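Leucine aminopeptidase A1, chloroplastic (Solanum lycopersicum, PDB 5D8N) removes unsubstituted N-terminal amino acids from peptides as a magnesium-dependent homohexameric aminopeptidase of the chloroplast, and also takes part in wound signalling and insect defence. Local coordinates at residues F64-L69 with A143-D148; T414-V419 with G478-G483; G427-N432 with M453-S458. The protein carries 1 engineered substitution. All blocks are in the same frame, centred on the assembly; numbering follows the deposited sequence.

How the interactions relate
Following the chain from the N terminus, interaction 1 comes first: it closes a loop of 73 residues within the N-terminal domain, bringing the start of helix 67-75 to the end of strand 139-144. It is complete before the other two begin, and its centre lies about 46 Å from either of theirs. Interaction 2 closes a loop of 58 residues in the catalytic domain, joining the starts of helices 416-421 and 479-488. Interaction 3 nests inside that loop, tying strand 426-429 to the chain that leaves strand 450-452. Interactions 2 and 3 touch each other, with Phe-429 and Pro-454 packed against helix 479-488, and both reach a second subunit.

Interaction 1 of 3, residues F64-L69 with A143-D148; sequences FKNPLL and ALASTD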
ATOM      1  N   PHE A  64      15.221  12.313 -57.221  1.00 48.35           N
ATOM      2  CA  PHE A  64      15.868  11.164 -56.593  1.00 46.69           C
ATOM      3  C   PHE A  64      17.120  10.784 -57.379  1.00 47.32           C
ATOM      4  O   PHE A  64      17.043  10.605 -58.592  1.00 43.21           O
ATOM      5  CB  PHE A  64      14.901   9.970 -56.557  1.00 42.99           C
ATOM      6  CG  PHE A  64      13.736  10.159 -55.631  1.00 41.86           C
ATOM      7  CD1 PHE A  64      13.932  10.603 -54.338  1.00 44.04           C
ATOM      8  CD2 PHE A  64      12.459   9.811 -56.022  1.00 44.03           C
ATOM      9  CE1 PHE A  64      12.869  10.780 -53.478  1.00 45.36           C
ATOM     10  CE2 PHE A  64      11.386   9.976 -55.170  1.00 44.82           C
ATOM     11  CZ  PHE A  64      11.589  10.471 -53.897  1.00 44.17           C
ATOM     12  N   LYS A  65      18.218  10.536 -56.670  1.00 50.65           N
ATOM     13  CA  LYS A  65      19.429   9.966 -57.261  1.00 49.99           C
ATOM     14  C   LYS A  65      19.299   8.453 -57.459  1.00 49.18           C
ATOM     15  O   LYS A  65      19.875   7.883 -58.389  1.00 44.23           O
ATOM     16  CB  LYS A  65      20.632  10.262 -56.361  1.00 54.91           C
ATOM     17  CG  LYS A  65      21.156  11.693 -56.412  1.00 57.60           C
ATOM     18  CD  LYS A  65      22.413  11.828 -55.564  1.00 59.80           C
ATOM     19  CE  LYS A  65      22.910  13.261 -55.503  1.00 66.89           C
ATOM     20  NZ  LYS A  65      23.895  13.446 -54.404  1.00 75.88           N
ATOM     21  N   ASN A  66      18.606   7.786 -56.541  1.00 42.23           N
ATOM     22  CA  ASN A  66      18.393   6.351 -56.676  1.00 43.85           C
ATOM     23  C   ASN A  66      17.729   5.996 -58.012  1.00 41.59           C
ATOM     24  O   ASN A  66      16.650   6.476 -58.325  1.00 42.63           O
ATOM     25  CB  ASN A  66      17.552   5.829 -55.502  1.00 42.73           C
ATOM     26  CG  ASN A  66      17.284   4.340 -55.582  1.00 39.47           C
ATOM     27  OD1 ASN A  66      16.271   3.905 -56.124  1.00 37.92           O
ATOM     28  ND2 ASN A  66      18.172   3.557 -54.994  1.00 40.71           N
ATOM     29  N   PRO A  67      18.326   5.069 -58.765  1.00 41.95           N
ATOM     30  CA  PRO A  67      17.792   4.726 -60.085  1.00 46.30           C
ATOM     31  C   PRO A  67      16.348   4.198 -60.065  1.00 44.02           C
ATOM     32  O   PRO A  67      15.543   4.604 -60.899  1.00 40.34           O
ATOM     33  CB  PRO A  67      18.762   3.642 -60.587  1.00 50.76           C
ATOM     34  CG  PRO A  67      20.032   3.887 -59.835  1.00 49.71           C
ATOM     35  CD  PRO A  67      19.615   4.411 -58.487  1.00 44.54           C
ATOM     36  N   LEU A  68      16.053   3.243 -59.181  1.00 43.23           N
ATOM     37  CA  LEU A  68      14.708   2.692 -59.087  1.00 38.76           C
ATOM     38  C   LEU A  68      13.675   3.761 -58.692  1.00 39.10           C
ATOM     39  O   LEU A  68      12.662   3.943 -59.365  1.00 40.23           O
ATOM     40  CB  LEU A  68      14.682   1.546 -58.082  1.00 38.56           C
ATOM     41  CG  LEU A  68      13.263   1.041 -57.845  1.00 43.86           C
ATOM     42  CD1 LEU A  68      12.681   0.514 -59.146  1.00 45.52           C
ATOM     43  CD2 LEU A  68      13.249  -0.023 -56.760  1.00 48.03           C
ATOM     44  N   LEU A  69      13.980   4.550 -57.672  1.00 37.50           N
ATOM     45  CA  LEU A  69      13.064   5.613 -57.270  1.00 40.75           C
ATOM     46  C   LEU A  69      12.937   6.715 -58.320  1.00 39.59           C
ATOM     47  O   LEU A  69      11.839   7.206 -58.595  1.00 35.01           O
ATOM     48  CB  LEU A  69      13.475   6.203 -55.921  1.00 38.12           C
ATOM     49  CG  LEU A  69      13.405   5.225 -54.750  1.00 36.38           C
ATOM     50  CD1 LEU A  69      13.919   5.893 -53.487  1.00 36.80           C
ATOM     51  CD2 LEU A  69      11.976   4.755 -54.556  1.00 36.64           C
ATOM     52  N   ALA A 143      10.468  -4.943 -52.633  1.00 26.46           N
ATOM     53  CA  ALA A 143      11.828  -4.818 -53.141  1.00 28.72           C
ATOM     54  C   ALA A 143      12.654  -3.835 -52.305  1.00 26.19           C
ATOM     55  O   ALA A 143      12.095  -2.990 -51.603  1.00 26.66           O
ATOM     56  CB  ALA A 143      11.743  -4.309 -54.573  1.00 30.87           C
ATOM     57  N   LEU A 144      13.974  -3.901 -52.426  1.00 25.92           N
ATOM     58  CA  LEU A 144      14.875  -2.880 -51.874  1.00 29.15           C
ATOM     59  C   LEU A 144      15.193  -1.827 -52.912  1.00 30.88           C
ATOM     60  O   LEU A 144      15.345  -2.139 -54.085  1.00 35.96           O
ATOM     61  CB  LEU A 144      16.199  -3.487 -51.402  1.00 29.18           C
ATOM     62  CG  LEU A 144      16.053  -4.619 -50.392  1.00 31.98           C
ATOM     63  CD1 LEU A 144      17.409  -5.120 -49.937  1.00 35.05           C
ATOM     64  CD2 LEU A 144      15.240  -4.146 -49.192  1.00 34.11           C
ATOM     65  N   ALA A 145      15.304  -0.574 -52.497  1.00 33.98           N
ATOM     66  CA  ALA A 145      15.644   0.479 -53.438  1.00 36.44           C
ATOM     67  C   ALA A 145      17.057   0.267 -53.946  1.00 41.20           C
ATOM     68  O   ALA A 145      17.371   0.666 -55.069  1.00 43.19           O
ATOM     69  CB  ALA A 145      15.519   1.849 -52.807  1.00 37.15           C
ATOM     70  N   SER A 146      17.917  -0.337 -53.134  0.50 39.99           N
ATOM     71  CA  SER A 146      19.252  -0.662 -53.614  0.50 41.08           C
ATOM     72  C   SER A 146      19.769  -1.995 -53.085  0.50 41.21           C
ATOM     73  O   SER A 146      19.658  -2.316 -51.901  0.50 40.15           O
ATOM     74  CB  SER A 146      20.248   0.466 -53.325  0.50 40.89           C
ATOM     75  OG  SER A 146      20.386   0.683 -51.934  0.50 41.46           O
ATOM     76  N   THR A 147      20.301  -2.776 -54.020  1.00 42.50           N
ATOM     77  CA  THR A 147      21.023  -4.016 -53.735  1.00 46.95           C
ATOM     78  C   THR A 147      22.510  -3.972 -54.122  1.00 55.86           C
ATOM     79  O   THR A 147      23.173  -5.011 -54.106  1.00 50.82           O
ATOM     80  CB  THR A 147      20.351  -5.188 -54.489  1.00 46.22           C
ATOM     81  OG1 THR A 147      20.318  -4.910 -55.900  1.00 40.50           O
ATOM     82  CG2 THR A 147      18.898  -5.394 -53.987  1.00 43.72           C
ATOM     83  N   ASP A 148      23.071  -2.792 -54.396  1.00 64.31           N
ATOM     84  CA  ASP A 148      24.495  -2.696 -54.751  1.00 69.43           C
ATOM     85  C   ASP A 148      25.458  -3.162 -53.658  1.00 59.06           C
ATOM     86  O   ASP A 148      25.266  -2.887 -52.466  1.00 51.41           O
ATOM     87  CB  ASP A 148      24.883  -1.277 -55.201  1.00 82.58           C
ATOM     88  CG  ASP A 148      24.443  -0.962 -56.627  1.00 91.56           C
ATOM     89  OD1 ASP A 148      24.113  -1.897 -57.394  1.00 76.20           O
ATOM     90  OD2 ASP A 148      24.410   0.242 -56.971  1.00104.23           O
TER
HETATM   91  O   HOH W   1      17.877   1.098 -57.993  1.00 45.10           O
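The N-cap of helix 67-75 meets the chain leaving strand 139-144 through Asn-66 and Ala-145. CG of Asn-66 stands anti to the backbone N (chi1 180°), and the carboxamide behind it works in two directions. OD1 accepts from the backbone N of Leu-69 at 2.8 Å, within the plane of the side-chain carbonyl, which is the capping bond. ND2 donates across the contact to Ala-145 O at 3.0 Å in a nearly straight bond of 168°. Ala-145 O lies in the amide plane of Asn-66, yet ND2 stands well above the carbonyl plane of Ala-145. Asparagine suits the place because one short, flat group both accepts and donates. A water adds a second link, accepting from Leu-68 N and donating to Ala-145 O, so two donors grip that oxygen. Beside this polar bridge, CD2 of Leu-68 comes within 4.1 Å of Ala-145 CA, and CD1 of Leu-69 lies 4.4 Å from Ala-145 CB; alanine suits a place where three side chains gather round one residue. Ala-145 also packs on Ile-49 and Ala-51 of the adjoining strand 46-52, Leu-69 rests on Met-56, and Leu-144, directed away from 64-69, packs on helix 119-134.

Interaction 2 of 3, residues T414-V419 with G478-G483; sequences TGAIMV and GGAITG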
ATOM      1  N   THR A 414      10.207 -14.398 -13.685  1.00 25.35           N
ATOM      2  CA  THR A 414      10.224 -13.324 -12.693  1.00 23.39           C
ATOM      3  C   THR A 414       9.753 -11.994 -13.283  1.00 23.46           C
ATOM      4  O   THR A 414       9.976 -11.713 -14.470  1.00 25.76           O
ATOM      5  CB  THR A 414      11.654 -13.134 -12.122  1.00 26.29           C
ATOM      6  OG1 THR A 414      12.549 -12.687 -13.156  1.00 29.41           O
ATOM      7  CG2 THR A 414      12.174 -14.433 -11.537  1.00 25.61           C
ATOM      8  N   GLY A 415       9.182 -11.127 -12.448  1.00 22.25           N
ATOM      9  CA  GLY A 415       9.029  -9.705 -12.785  1.00 20.90           C
ATOM     10  C   GLY A 415      10.392  -9.020 -12.750  1.00 20.68           C
ATOM     11  O   GLY A 415      10.621  -7.986 -13.376  1.00 20.69           O
ATOM     12  N   ALA A 416      11.306  -9.557 -11.949  1.00 20.66           N
ATOM     13  CA  ALA A 416      12.578  -8.894 -11.728  1.00 19.85           C
ATOM     14  C   ALA A 416      13.331  -8.734 -13.051  1.00 20.14           C
ATOM     15  O   ALA A 416      14.044  -7.743 -13.263  1.00 18.68           O
ATOM     16  CB  ALA A 416      13.416  -9.697 -10.765  1.00 20.98           C
ATOM     17  N   ILE A 417      13.243  -9.738 -13.920  1.00 18.66           N
ATOM     18  CA  ILE A 417      13.985  -9.642 -15.193  1.00 19.49           C
ATOM     19  C   ILE A 417      13.463  -8.514 -16.080  1.00 17.84           C
ATOM     20  O   ILE A 417      14.231  -7.896 -16.783  1.00 17.27           O
ATOM     21  CB  ILE A 417      13.998 -10.970 -15.983  1.00 19.13           C
ATOM     22  CG1 ILE A 417      15.092 -10.940 -17.030  1.00 19.45           C
ATOM     23  CG2 ILE A 417      12.653 -11.212 -16.650  1.00 21.60           C
ATOM     24  CD1 ILE A 417      16.486 -10.888 -16.433  1.00 20.78           C
ATOM     25  N   MET A 418      12.174  -8.199 -15.989  1.00 18.59           N
ATOM     26  CA  MET A 418      11.628  -7.043 -16.700  1.00 20.29           C
ATOM     27  C   MET A 418      12.051  -5.718 -16.069  1.00 19.06           C
ATOM     28  O   MET A 418      12.320  -4.766 -16.778  1.00 19.24           O
ATOM     29  CB  MET A 418      10.101  -7.092 -16.815  1.00 21.80           C
ATOM     30  CG  MET A 418       9.607  -8.295 -17.616  1.00 24.69           C
ATOM     31  SD  MET A 418       7.806  -8.452 -17.634  1.00 27.44           S
ATOM     32  CE  MET A 418       7.354  -7.000 -18.581  1.00 33.66           C
ATOM     33  N   VAL A 419      12.210  -5.660 -14.755  1.00 20.23           N
ATOM     34  CA  VAL A 419      12.826  -4.481 -14.134  1.00 18.88           C
ATOM     35  C   VAL A 419      14.218  -4.278 -14.694  1.00 18.42           C
ATOM     36  O   VAL A 419      14.553  -3.191 -15.147  1.00 18.48           O
ATOM     37  CB  VAL A 419      12.910  -4.596 -12.614  1.00 19.51           C
ATOM     38  CG1 VAL A 419      13.722  -3.431 -12.045  1.00 21.45           C
ATOM     39  CG2 VAL A 419      11.504  -4.587 -12.022  1.00 20.14           C
ATOM     40  N   GLY A 478      17.990  -9.158  -6.923  1.00 22.38           N
ATOM     41  CA  GLY A 478      18.636 -10.349  -7.455  1.00 21.26           C
ATOM     42  C   GLY A 478      17.701 -11.468  -7.903  1.00 19.20           C
ATOM     43  O   GLY A 478      18.127 -12.590  -8.082  1.00 16.53           O
ATOM     44  N   GLY A 479      16.405 -11.193  -7.908  1.00 19.95           N
ATOM     45  CA  GLY A 479      15.364 -12.225  -7.967  1.00 19.35           C
ATOM     46  C   GLY A 479      15.431 -13.091  -9.221  1.00 20.19           C
ATOM     47  O   GLY A 479      15.130 -14.284  -9.182  1.00 20.04           O
ATOM     48  N   ALA A 480      15.876 -12.517 -10.332  1.00 20.32           N
ATOM     49  CA  ALA A 480      16.024 -13.298 -11.556  1.00 20.02           C
ATOM     50  C   ALA A 480      17.247 -14.188 -11.489  1.00 18.22           C
ATOM     51  O   ALA A 480      17.225 -15.287 -12.023  1.00 17.86           O
ATOM     52  CB  ALA A 480      16.113 -12.388 -12.768  1.00 20.12           C
ATOM     53  N   ILE A 481      18.275 -13.732 -10.779  1.00 17.28           N
ATOM     54  CA  ILE A 481      19.454 -14.530 -10.544  1.00 17.09           C
ATOM     55  C   ILE A 481      19.186 -15.713  -9.607  1.00 18.14           C
ATOM     56  O   ILE A 481      19.604 -16.843  -9.896  1.00 17.41           O
ATOM     57  CB  ILE A 481      20.583 -13.676  -9.962  1.00 17.40           C
ATOM     58  CG1 ILE A 481      20.973 -12.597 -10.969  1.00 17.51           C
ATOM     59  CG2 ILE A 481      21.773 -14.538  -9.567  1.00 18.17           C
ATOM     60  CD1 ILE A 481      21.904 -11.556 -10.412  1.00 18.48           C
ATOM     61  N   THR A 482      18.563 -15.464  -8.462  1.00 18.55           N
ATOM     62  CA  THR A 482      18.264 -16.557  -7.543  1.00 19.08           C
ATOM     63  C   THR A 482      17.224 -17.527  -8.123  1.00 20.19           C
ATOM     64  O   THR A 482      17.266 -18.733  -7.878  1.00 21.16           O
ATOM     65  CB  THR A 482      17.794 -16.060  -6.170  1.00 20.72           C
ATOM     66  OG1 THR A 482      16.702 -15.132  -6.325  1.00 20.25           O
ATOM     67  CG2 THR A 482      18.945 -15.411  -5.409  1.00 21.69           C
ATOM     68  N   GLY A 483      16.374 -17.038  -9.021  1.00 19.54           N
ATOM     69  CA  GLY A 483      15.515 -17.932  -9.793  1.00 20.09           C
ATOM     70  C   GLY A 483      16.338 -18.905 -10.613  1.00 20.12           C
ATOM     71  O   GLY A 483      16.093 -20.114 -10.608  1.00 20.02           O
TER
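Ala-480 is met by three side chains of 414-419. OG1 of Thr-414 lies 3.6 Å from Ala-480 CB, CD1 of Ile-417 approaches the same methyl to 4.0 Å, and Ala-416 CB stands 3.8 Å from Ala-480 N. The methyl CG2 of Thr-414 rests 3.8 Å from Gly-479 O. Small residues suit this meeting of two helix starts: a side chain on Gly-479 would press on Ala-416 CB. Gly-478 holds the N-cap of helix 479-488 with a positive phi (94°), easy for glycine.

A chi1 of 65° sets OG1 of Thr-414 between its own backbone N and carbonyl carbon, where it accepts from Ile-417 N at 3.1 Å and caps the turn leading into helix 416-421. The same hydroxyl is hydrogen-bonded to Asp-501 of strand 496-501, which Ile-417 and Ala-480 also touch. Farther out, Ala-416 packs on Val-419 of the second subunit, and the Thr-414 side chain lies about 4 Å from that of Arg-389, a predicted active-site residue. An alanine in place of Thr-414 would probably leave Ile-417 N without its capping acceptor, Asp-501 without this hydroxyl, and a gap beside Gly-479 O.

Between the segments the contact is van der Waals packing; the hydroxyl of Thr-414 spends its polar bonds on Ile-417 N and Asp-501, and this double grip fixes its rotation, with CG2 held against Gly-479.

Interaction 3 of 3, residues G427-N432 with M453-S458; sequences GAFTPN and MPMEES
Phe-429 and Met-453 run alongside each other in the same direction, and the ring meets the methionine near its root. CE2 of Phe-429 is 3.4 Å from Met-453 CB, which approaches the ring obliquely, while CZ touches CB and CG. Met-453 then bends at chi2 and chi3, so that its end leads away from strand 426-429; the residue also packs on Met-453 of the second subunit. Met-455 takes a different position: its CG lies at the edge of the Phe-429 ring, near the ring plane. Anti to the carbonyl carbon at chi1 -69°, this CG is thereby placed 3.9 Å from Phe-429 CB. SD reaches farther, to 3.7 Å from Thr-430 N and 3.9 Å from Pro-431 CD, the methionine and proline side chains crossing at a slant. Unbranched, flexible methionine chains suit both places, one curling away beside a rigid ring and the other passing the ring edge to reach Thr-430 and Pro-431.

The backbones meet where strand 426-429 runs parallel to strand 450-452, an edge strand of the eight-stranded sheet within this chain. Met-453 N donates to Ala-428 O at 2.8 Å, carrying on the pairing that Ala-428 makes with Trp-451. Beyond it the chains separate and water takes over: one molecule accepts from Thr-430 N and donates to Met-453 O at 2.7 Å, and another accepts from Met-455 N and donates weakly to Thr-430 O. The chain folds tightly back at Met-455 in an inverse gamma turn. Thr-430 forms an ST turn, its OG1 accepting from Asn-432 N at 2.9 Å while also hydrogen-bonded to Trp-497 O of strand 496-501. Helix 479-488 covers this group of side chains, Ala-480 and Ala-484 touching Phe-429 and Leu-485 touching Met-455.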
ATOM      1  N   GLY A 427      16.396 -12.435 -20.448  1.00 17.54           N
ATOM      2  CA  GLY A 427      17.620 -12.703 -19.720  1.00 17.84           C
ATOM      3  C   GLY A 427      18.031 -14.159 -19.867  1.00 18.30           C
ATOM      4  O   GLY A 427      17.234 -15.059 -19.638  1.00 18.63           O
ATOM      5  N   ALA A 428      19.317 -14.369 -20.128  1.00 18.36           N
ATOM      6  CA  ALA A 428      19.889 -15.688 -20.321  1.00 17.80           C
ATOM      7  C   ALA A 428      20.855 -15.958 -19.174  1.00 18.61           C
ATOM      8  O   ALA A 428      21.761 -15.160 -18.893  1.00 18.59           O
ATOM      9  CB  ALA A 428      20.636 -15.745 -21.658  1.00 17.79           C
ATOM     10  N   PHE A 429      20.695 -17.124 -18.559  1.00 18.01           N
ATOM     11  CA  PHE A 429      21.507 -17.522 -17.427  1.00 17.57           C
ATOM     12  C   PHE A 429      22.085 -18.905 -17.671  1.00 18.19           C
ATOM     13  O   PHE A 429      21.334 -19.829 -17.960  1.00 16.86           O
ATOM     14  CB  PHE A 429      20.668 -17.594 -16.152  1.00 17.06           C
ATOM     15  CG  PHE A 429      20.033 -16.289 -15.771  1.00 16.29           C
ATOM     16  CD1 PHE A 429      18.830 -15.915 -16.311  1.00 15.54           C
ATOM     17  CD2 PHE A 429      20.560 -15.541 -14.743  1.00 16.76           C
ATOM     18  CE1 PHE A 429      18.227 -14.733 -15.947  1.00 15.43           C
ATOM     19  CE2 PHE A 429      19.968 -14.349 -14.378  1.00 16.58           C
ATOM     20  CZ  PHE A 429      18.811 -13.931 -15.002  1.00 15.95           C
ATOM     21  N   THR A 430      23.410 -19.022 -17.591  1.00 18.18           N
ATOM     22  CA  THR A 430      24.035 -20.330 -17.751  1.00 20.24           C
ATOM     23  C   THR A 430      25.372 -20.395 -17.031  1.00 20.38           C
ATOM     24  O   THR A 430      26.100 -19.419 -17.015  1.00 20.52           O
ATOM     25  CB  THR A 430      24.236 -20.672 -19.246  1.00 20.23           C
ATOM     26  OG1 THR A 430      24.848 -21.954 -19.385  1.00 20.81           O
ATOM     27  CG2 THR A 430      25.112 -19.646 -19.926  1.00 19.78           C
ATOM     28  N   PRO A 431      25.698 -21.555 -16.439  1.00 20.96           N
ATOM     29  CA  PRO A 431      27.064 -21.827 -15.984  1.00 22.55           C
ATOM     30  C   PRO A 431      28.038 -22.055 -17.134  1.00 23.87           C
ATOM     31  O   PRO A 431      29.237 -22.130 -16.917  1.00 27.38           O
ATOM     32  CB  PRO A 431      26.928 -23.113 -15.157  1.00 22.62           C
ATOM     33  CG  PRO A 431      25.460 -23.277 -14.898  1.00 23.31           C
ATOM     34  CD  PRO A 431      24.772 -22.636 -16.065  1.00 22.23           C
ATOM     35  N   ASN A 432      27.538 -22.241 -18.351  1.00 24.02           N
ATOM     36  CA  ASN A 432      28.349 -22.789 -19.422  1.00 23.87           C
ATOM     37  C   ASN A 432      28.640 -21.710 -20.478  1.00 24.47           C
ATOM     38  O   ASN A 432      27.744 -21.289 -21.233  1.00 25.52           O
ATOM     39  CB  ASN A 432      27.618 -24.016 -20.013  1.00 24.88           C
ATOM     40  CG  ASN A 432      27.219 -25.058 -18.953  1.00 28.64           C
ATOM     41  OD1 ASN A 432      26.040 -25.210 -18.583  1.00 26.46           O
ATOM     42  ND2 ASN A 432      28.195 -25.878 -18.537  1.00 29.00           N
ATOM     43  N   MET A 453      22.903 -12.738 -18.198  1.00 17.40           N
ATOM     44  CA  MET A 453      22.974 -12.176 -16.858  1.00 18.31           C
ATOM     45  C   MET A 453      23.727 -13.147 -15.964  1.00 20.28           C
ATOM     46  O   MET A 453      23.789 -14.348 -16.239  1.00 21.45           O
ATOM     47  CB  MET A 453      21.550 -11.996 -16.308  1.00 18.22           C
ATOM     48  CG  MET A 453      20.735 -11.002 -17.108  1.00 20.72           C
ATOM     49  SD  MET A 453      21.255  -9.306 -16.754  1.00 22.22           S
ATOM     50  CE  MET A 453      20.550  -9.072 -15.145  1.00 22.14           C
ATOM     51  N   PRO A 454      24.355 -12.633 -14.906  1.00 19.07           N
ATOM     52  CA  PRO A 454      25.304 -13.474 -14.183  1.00 18.97           C
ATOM     53  C   PRO A 454      24.602 -14.408 -13.202  1.00 20.75           C
ATOM     54  O   PRO A 454      23.708 -13.988 -12.476  1.00 20.58           O
ATOM     55  CB  PRO A 454      26.134 -12.443 -13.414  1.00 19.75           C
ATOM     56  CG  PRO A 454      25.167 -11.321 -13.149  1.00 19.60           C
ATOM     57  CD  PRO A 454      24.295 -11.259 -14.381  1.00 18.69           C
ATOM     58  N   MET A 455      25.087 -15.633 -13.084  1.00 21.25           N
ATOM     59  CA  MET A 455      24.670 -16.503 -12.008  1.00 21.83           C
ATOM     60  C   MET A 455      25.536 -16.332 -10.768  1.00 22.23           C
ATOM     61  O   MET A 455      26.451 -17.119 -10.517  1.00 22.49           O
ATOM     62  CB  MET A 455      24.656 -17.944 -12.506  1.00 24.85           C
ATOM     63  CG  MET A 455      23.520 -18.096 -13.516  1.00 28.10           C
ATOM     64  SD  MET A 455      23.194 -19.790 -13.997  1.00 30.30           S
ATOM     65  CE  MET A 455      22.507 -20.412 -12.472  1.00 29.00           C
ATOM     66  N   GLU A 456      25.362 -15.190 -10.109  1.00 21.82           N
ATOM     67  CA  GLU A 456      26.204 -14.796  -8.988  1.00 22.99           C
ATOM     68  C   GLU A 456      26.031 -15.733  -7.789  1.00 22.75           C
ATOM     69  O   GLU A 456      24.980 -15.707  -7.143  1.00 20.44           O
ATOM     70  CB  GLU A 456      25.875 -13.362  -8.591  1.00 22.01           C
ATOM     71  CG  GLU A 456      26.535 -12.875  -7.320  1.00 22.72           C
ATOM     72  CD  GLU A 456      28.047 -13.067  -7.299  1.00 25.25           C
ATOM     73  OE1 GLU A 456      28.710 -12.794  -8.319  1.00 24.55           O
ATOM     74  OE2 GLU A 456      28.584 -13.544  -6.271  1.00 29.89           O
ATOM     75  N   GLU A 457      27.035 -16.574  -7.529  1.00 23.95           N
ATOM     76  CA  GLU A 457      26.903 -17.724  -6.621  1.00 27.86           C
ATOM     77  C   GLU A 457      26.642 -17.295  -5.184  1.00 26.53           C
ATOM     78  O   GLU A 457      25.961 -17.988  -4.431  1.00 25.92           O
ATOM     79  CB  GLU A 457      28.157 -18.616  -6.591  1.00 35.09           C
ATOM     80  CG  GLU A 457      29.460 -17.908  -6.160  1.00 58.46           C
ATOM     81  CD  GLU A 457      29.804 -17.890  -4.650  1.00 70.88           C
ATOM     82  OE1 GLU A 457      30.528 -16.961  -4.215  1.00 65.53           O
ATOM     83  OE2 GLU A 457      29.460 -18.822  -3.875  1.00 68.16           O
ATOM     84  N   SER A 458      27.184 -16.146  -4.798  1.00 25.19           N
ATOM     85  CA  SER A 458      27.025 -15.677  -3.419  1.00 26.12           C
ATOM     86  C   SER A 458      25.569 -15.484  -3.018  1.00 26.53           C
ATOM     87  O   SER A 458      25.266 -15.372  -1.826  1.00 25.56           O
ATOM     88  CB  SER A 458      27.822 -14.387  -3.181  1.00 25.60           C
ATOM     89  OG  SER A 458      27.393 -13.337  -4.026  1.00 24.77           O
TER
HETATM   90  O   HOH W   2      25.061 -16.633 -16.994  1.00 18.64           O
HETATM   91  O   HOH W   3      27.043 -16.721 -15.111  1.00 20.80           O